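Ice-binding protein isoform1a (Antarctomyces psychrotrophicus, PDB 7BWX) probably binds ice as an antifreeze protein, its right-handed beta-helix apparently fine-tuned to specific water molecules in ice prism planes. Local coordinates at residues 89-93 with 104-110; 136-142 with 164-170. The protein carries 1 engineered substitution. All blocks are in the same frame, centred on the assembly; numbering follows the deposited sequence.

Contact 1: residues 89-93 with 104-110; sequences TATLG and YDSAVGL. With SO4 (sulfate ion), chain G; SO4 (sulfate ion), chain H.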
loop_
_atom_site.group_PDB
_atom_site.type_symbol
_atom_site.label_atom_id
_atom_site.label_comp_id
_atom_site.label_asym_id
_atom_site.label_seq_id
_atom_site.Cartn_x
_atom_site.Cartn_y
_atom_site.Cartn_z
ATOM N N THR A 89 20.711 0.799 -1.639
ATOM C CA THR A 89 20.282 -0.608 -1.300
ATOM C C THR A 89 19.081 -1.011 -2.165
ATOM O O THR A 89 18.125 -0.262 -2.206
ATOM C CB THR A 89 19.868 -0.757 0.164
ATOM O OG1 THR A 89 20.988 -0.325 0.935
ATOM C CG2 THR A 89 19.446 -2.160 0.545
ATOM N N ALA A 90 19.171 -2.121 -2.873
ATOM C CA ALA A 90 18.163 -2.587 -3.845
ATOM C C ALA A 90 17.258 -3.667 -3.205
ATOM O O ALA A 90 16.229 -3.973 -3.778
ATOM C CB ALA A 90 18.863 -3.103 -5.077
ATOM N N THR A 91 17.612 -4.265 -2.073
ATOM C CA THR A 91 16.841 -5.413 -1.527
ATOM C C THR A 91 16.281 -5.102 -0.136
ATOM O O THR A 91 16.961 -4.490 0.718
ATOM C CB THR A 91 17.671 -6.705 -1.471
ATOM O OG1 THR A 91 18.732 -6.409 -0.563
ATOM C CG2 THR A 91 18.182 -7.166 -2.815
ATOM N N LEU A 92 15.052 -5.555 0.103
ATOM C CA LEU A 92 14.341 -5.424 1.393
ATOM C C LEU A 92 14.290 -6.769 2.111
ATOM O O LEU A 92 14.185 -6.762 3.341
ATOM C CB LEU A 92 12.920 -4.938 1.117
ATOM C CG LEU A 92 12.805 -3.515 0.584
ATOM C CD1 LEU A 92 11.382 -3.228 0.117
ATOM C CD2 LEU A 92 13.172 -2.519 1.660
ATOM N N GLY A 93 14.336 -7.863 1.376
ATOM C CA GLY A 93 14.093 -9.208 1.914
ATOM C C GLY A 93 15.220 -9.645 2.823
ATOM O O GLY A 93 16.352 -9.189 2.594
ATOM N N TYR A 104 15.241 5.085 0.552
ATOM C CA TYR A 104 15.834 4.319 -0.555
ATOM C C TYR A 104 15.866 5.188 -1.801
ATOM O O TYR A 104 14.762 5.635 -2.276
ATOM C CB TYR A 104 15.057 3.027 -0.805
ATOM C CG TYR A 104 15.172 2.007 0.306
ATOM C CD1 TYR A 104 14.401 2.093 1.449
ATOM C CD2 TYR A 104 16.057 0.951 0.204
ATOM C CE1 TYR A 104 14.498 1.171 2.480
ATOM C CE2 TYR A 104 16.156 0.003 1.214
ATOM C CZ TYR A 104 15.392 0.120 2.359
ATOM O OH TYR A 104 15.495 -0.838 3.323
ATOM N N ASP A 105 17.051 5.350 -2.403
ATOM C CA ASP A 105 17.227 6.273 -3.545
ATOM C C ASP A 105 16.917 5.607 -4.867
ATOM O O ASP A 105 16.816 6.328 -5.853
ATOM C CB ASP A 105 18.654 6.789 -3.656
ATOM C CG ASP A 105 19.148 7.446 -2.398
ATOM O OD1 ASP A 105 18.332 8.107 -1.714
ATOM O OD2 ASP A 105 20.376 7.299 -2.129
ATOM N N SER A 106 16.809 4.290 -4.948
ATOM C CA SER A 106 16.599 3.671 -6.265
ATOM C C SER A 106 15.573 2.524 -6.159
ATOM O O SER A 106 14.999 2.362 -5.082
ATOM C CB SER A 106 17.969 3.294 -6.801
ATOM O OG SER A 106 18.530 2.263 -6.011
ATOM N N ALA A 107 15.382 1.795 -7.235
ATOM C CA ALA A 107 14.418 0.696 -7.369
ATOM C C ALA A 107 14.702 -0.345 -6.282
ATOM O O ALA A 107 15.896 -0.667 -6.039
ATOM C CB ALA A 107 14.496 0.113 -8.743
ATOM N N VAL A 108 13.662 -0.768 -5.563
ATOM C CA VAL A 108 13.810 -1.793 -4.498
ATOM C C VAL A 108 12.936 -2.988 -4.831
ATOM O O VAL A 108 11.849 -2.833 -5.441
ATOM C CB VAL A 108 13.507 -1.260 -3.092
ATOM C CG1 VAL A 108 14.351 -0.049 -2.752
ATOM C CG2 VAL A 108 12.046 -0.935 -2.920
ATOM N N GLY A 109 13.422 -4.145 -4.411
ATOM C CA GLY A 109 12.767 -5.448 -4.535
ATOM C C GLY A 109 12.634 -6.082 -3.183
ATOM O O GLY A 109 13.469 -5.820 -2.307
ATOM N N LEU A 110 11.612 -6.914 -3.023
ATOM C CA LEU A 110 11.403 -7.734 -1.813
ATOM C C LEU A 110 11.230 -9.169 -2.279
ATOM O O LEU A 110 10.188 -9.531 -2.822
ATOM C CB LEU A 110 10.222 -7.211 -1.010
ATOM C CG LEU A 110 9.650 -8.113 0.092
ATOM C CD1 LEU A 110 10.728 -8.735 0.935
ATOM C CD2 LEU A 110 8.723 -7.253 0.943
HETATM S S SO4 G . 21.705 -4.634 -2.113
HETATM O O1 SO4 G . 21.803 -3.462 -2.975
HETATM O O2 SO4 G . 21.760 -5.812 -2.937
HETATM O O3 SO4 G . 20.466 -4.621 -1.362
HETATM O O4 SO4 G . 22.789 -4.628 -1.159
HETATM S S SO4 H . 15.884 3.215 -10.750
HETATM O O1 SO4 H . 14.414 3.195 -10.678
HETATM O O2 SO4 H . 16.324 2.174 -11.647
HETATM O O3 SO4 H . 16.305 4.519 -11.235
HETATM O O4 SO4 H . 16.514 2.972 -9.446
HETATM O O HOH W 1 17.851 2.285 -3.078
HETATM O O HOH W 2 17.000 -2.860 2.951
HETATM O O HOH W 3 14.784 -8.680 -1.366
#
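The sulfate ion of chain G, probably from the crystallisation liquor, sits against the bend of 89-91: A90 N reaches its O1 at 3.0 Å, while T91 N (3.0 Å) and T91 OG1 (2.6 Å) both donate to its O3. Segment 89-93 runs beside 104-110 as neighbouring turns of a right-handed beta-helix. Although 89-93 forms no regular strand, it pairs with strand 108-110 through a single parallel bridge between T91 and G109, whose CA atoms are 5.1 Å apart. G109 N donates to A90 O (2.9 Å, 159°) and L92 N donates to G109 O (2.9 Å, 147°), so G109 spends both backbone polar groups on the residues flanking T91. V108 CA adds a CA-H...O contact to A90 O at 3.3 Å. The CA-to-CB bond of T91 points away from 104-110, that of L92 toward it, and L92 packs inside the solenoid: its CD2 lies 3.5 Å from Y104 CZ, its CD1 3.9 Å from V108 CG2, its CB 4.1 Å from L110 CB. L134 on strand 134-136 also touches L92. Y104 OH is hydrogen-bonded to Q86 as well as to water 2 (2.5 Å), which donates to T91 O at 2.8 Å.

Contact 2: residues 136-142 with 164-170; sequences TYASSSI and GTYSHLE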
loop_
_atom_site.group_PDB
_atom_site.type_symbol
_atom_site.label_atom_id
_atom_site.label_comp_id
_atom_site.label_asym_id
_atom_site.label_seq_id
_atom_site.Cartn_x
_atom_site.Cartn_y
_atom_site.Cartn_z
ATOM N N THR A 136 7.659 -6.535 -5.432
ATOM C CA THR A 136 7.701 -7.697 -4.517
ATOM C C THR A 136 7.662 -8.936 -5.390
ATOM O O THR A 136 6.966 -8.953 -6.442
ATOM C CB THR A 136 6.635 -7.574 -3.435
ATOM O OG1 THR A 136 5.339 -7.871 -3.979
ATOM C CG2 THR A 136 6.672 -6.217 -2.772
ATOM N N TYR A 137 8.424 -9.963 -4.992
ATOM C CA TYR A 137 8.553 -11.205 -5.793
ATOM C C TYR A 137 7.477 -12.203 -5.359
ATOM O O TYR A 137 6.828 -12.022 -4.326
ATOM C CB TYR A 137 10.015 -11.678 -5.757
ATOM C CG TYR A 137 10.871 -10.722 -6.558
ATOM C CD1 TYR A 137 10.752 -10.681 -7.950
ATOM C CD2 TYR A 137 11.586 -9.708 -5.948
ATOM C CE1 TYR A 137 11.444 -9.756 -8.720
ATOM C CE2 TYR A 137 12.341 -8.823 -6.693
ATOM C CZ TYR A 137 12.253 -8.826 -8.082
ATOM O OH TYR A 137 12.922 -7.903 -8.840
ATOM N N ALA A 138 7.317 -13.226 -6.179
ATOM C CA ALA A 138 6.352 -14.319 -5.990
ATOM C C ALA A 138 6.572 -14.890 -4.589
ATOM O O ALA A 138 7.753 -15.075 -4.152
ATOM C CB ALA A 138 6.464 -15.348 -7.101
ATOM N N SER A 139 5.488 -15.027 -3.851
ATOM C CA SER A 139 5.461 -15.674 -2.514
ATOM C C SER A 139 6.328 -14.911 -1.530
ATOM O O SER A 139 6.607 -15.439 -0.459
ATOM C CB SER A 139 5.861 -17.126 -2.614
ATOM O OG SER A 139 4.866 -17.858 -3.319
ATOM N N SER A 140 6.624 -13.642 -1.796
ATOM C CA SER A 140 7.286 -12.799 -0.787
ATOM C C SER A 140 6.282 -12.473 0.322
ATOM O O SER A 140 5.063 -12.512 0.069
ATOM C CB SER A 140 7.915 -11.544 -1.414
ATOM O OG SER A 140 6.914 -10.674 -1.941
ATOM N N SER A 141 6.755 -12.099 1.494
ATOM C CA SER A 141 5.867 -11.761 2.617
ATOM C C SER A 141 6.464 -10.728 3.530
ATOM O O SER A 141 7.678 -10.713 3.784
ATOM C CB SER A 141 5.520 -13.001 3.393
ATOM O OG SER A 141 4.379 -12.760 4.184
ATOM N N ILE A 142 5.591 -9.930 4.067
ATOM C CA ILE A 142 5.909 -8.972 5.140
ATOM C C ILE A 142 5.202 -9.451 6.397
ATOM O O ILE A 142 3.994 -9.688 6.345
ATOM C CB ILE A 142 5.485 -7.555 4.717
ATOM C CG1 ILE A 142 6.279 -7.120 3.487
ATOM C CG2 ILE A 142 5.647 -6.573 5.880
ATOM C CD1 ILE A 142 5.642 -6.023 2.672
ATOM N N GLY A 164 4.014 -9.062 -6.269
ATOM C CA GLY A 164 4.204 -10.307 -7.047
ATOM C C GLY A 164 3.116 -11.351 -6.801
ATOM O O GLY A 164 2.338 -11.223 -5.812
ATOM N N THR A 165 3.072 -12.381 -7.638
ATOM C CA THR A 165 2.043 -13.454 -7.567
ATOM C C THR A 165 2.149 -14.181 -6.224
ATOM O O THR A 165 3.274 -14.510 -5.777
ATOM C CB THR A 165 2.150 -14.434 -8.740
ATOM O OG1 THR A 165 3.482 -14.946 -8.695
ATOM C CG2 THR A 165 1.916 -13.769 -10.084
ATOM N N TYR A 166 1.031 -14.246 -5.508
ATOM C CA TYR A 166 0.894 -14.987 -4.236
ATOM C C TYR A 166 1.705 -14.332 -3.138
ATOM O O TYR A 166 1.838 -14.950 -2.067
ATOM C CB TYR A 166 1.194 -16.467 -4.512
ATOM C CG TYR A 166 0.103 -17.044 -5.357
ATOM C CD1 TYR A 166 -1.153 -17.158 -4.797
ATOM C CD2 TYR A 166 0.271 -17.339 -6.699
ATOM C CE1 TYR A 166 -2.222 -17.654 -5.518
ATOM C CE2 TYR A 166 -0.796 -17.821 -7.451
ATOM C CZ TYR A 166 -2.037 -17.971 -6.846
ATOM O OH TYR A 166 -3.168 -18.411 -7.480
ATOM N N SER A 167 2.163 -13.086 -3.340
ATOM C CA SER A 167 2.880 -12.320 -2.307
ATOM C C SER A 167 1.908 -11.858 -1.230
ATOM O O SER A 167 0.685 -11.863 -1.462
ATOM C CB SER A 167 3.597 -11.112 -2.896
ATOM O OG SER A 167 2.658 -10.189 -3.431
ATOM N N HIS A 168 2.441 -11.460 -0.095
ATOM C CA HIS A 168 1.667 -10.915 1.022
ATOM C C HIS A 168 2.320 -9.636 1.509
ATOM O O HIS A 168 3.520 -9.626 1.757
ATOM C CB HIS A 168 1.513 -11.923 2.161
ATOM C CG HIS A 168 0.727 -11.351 3.281
ATOM N ND1 HIS A 168 -0.630 -11.126 3.151
ATOM C CD2 HIS A 168 1.095 -10.833 4.480
ATOM C CE1 HIS A 168 -1.073 -10.548 4.257
ATOM N NE2 HIS A 168 -0.038 -10.386 5.106
ATOM N N LEU A 169 1.522 -8.574 1.634
ATOM C CA LEU A 169 2.013 -7.267 2.117
ATOM C C LEU A 169 1.159 -6.827 3.293
ATOM O O LEU A 169 -0.070 -7.132 3.347
ATOM C CB LEU A 169 1.996 -6.258 0.972
ATOM C CG LEU A 169 2.460 -4.844 1.309
ATOM C CD1 LEU A 169 3.185 -4.209 0.143
ATOM C CD2 LEU A 169 1.261 -3.965 1.685
ATOM N N GLU A 170 1.834 -6.196 4.234
ATOM C CA GLU A 170 1.225 -5.500 5.359
ATOM C C GLU A 170 1.532 -4.019 5.116
ATOM O O GLU A 170 2.704 -3.673 4.857
ATOM C CB GLU A 170 1.791 -6.001 6.695
ATOM C CG GLU A 170 1.561 -7.509 6.940
ATOM C CD GLU A 170 0.225 -7.867 7.553
ATOM O OE1 GLU A 170 -0.412 -6.955 8.132
ATOM O OE2 GLU A 170 -0.194 -9.045 7.483
HETATM O O HOH W 4 3.716 -7.640 -1.851
HETATM O O HOH W 5 5.444 -8.967 -0.195
HETATM O O HOH W 6 1.875 -10.797 7.794
#
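G164 begins the pairing by donating from its N to T136 OG1 (2.9 Å, 158°). A CB here would clash, lying 2.4 Å from T136 O, so glycine fits the close approach. G164 to S167 then forms a type II turn stacked on a matching one, Y137 to S140, as expected of successive coils in a beta-solenoid. T165 O joins the two turns, accepting from S139 N at 3.0 Å and meeting A138 CA in a CA-H...O contact at 3.1 Å. Y166 (phi/psi 68/14) and S139 (62/21) hold the same left-handed third position of their turns. At the fourth, S167 OG donates to G164 O (2.6 Å), as S140 OG does to Y137 O (2.7 Å). H168 continues in parallel register: its N donates to S140 O (2.8 Å) and its O accepts from I142 N (3.1 Å), while its NE2 donates to E170 OE2 (2.7 Å). L169 CG packs 3.7 Å from I142 CD1, and E170 CG lies 3.3 Å from I142 O. Around the pair, W155 of strand 153-157 touches both I142 and L169; strand 108-110 meets T136, S140 and I142 through L110, and strand 186-192 meets H168 and L169 through N188 and I187.

Contacts 1 and 2 follow in series along the chain, their centres about 14 Å apart, and touch directly where adjacent coils lie side by side. L110, the last residue of contact 1, is the junction: its O probably accepts a hydrogen bond from Y137 N (2.8 Å), and its CD2 packs 3.5 Å from I142 CG1. The ring of Y137 also reaches back, with CE2 4.0 Å from G109 CA. Strand 108-110 is outermost in the six-stranded parallel sheet, next to 134-136, and 89-93 lies beyond it. The centre of contact 1 is about 16 Å, and that of contact 2 about 12 Å, from the centre of the chain.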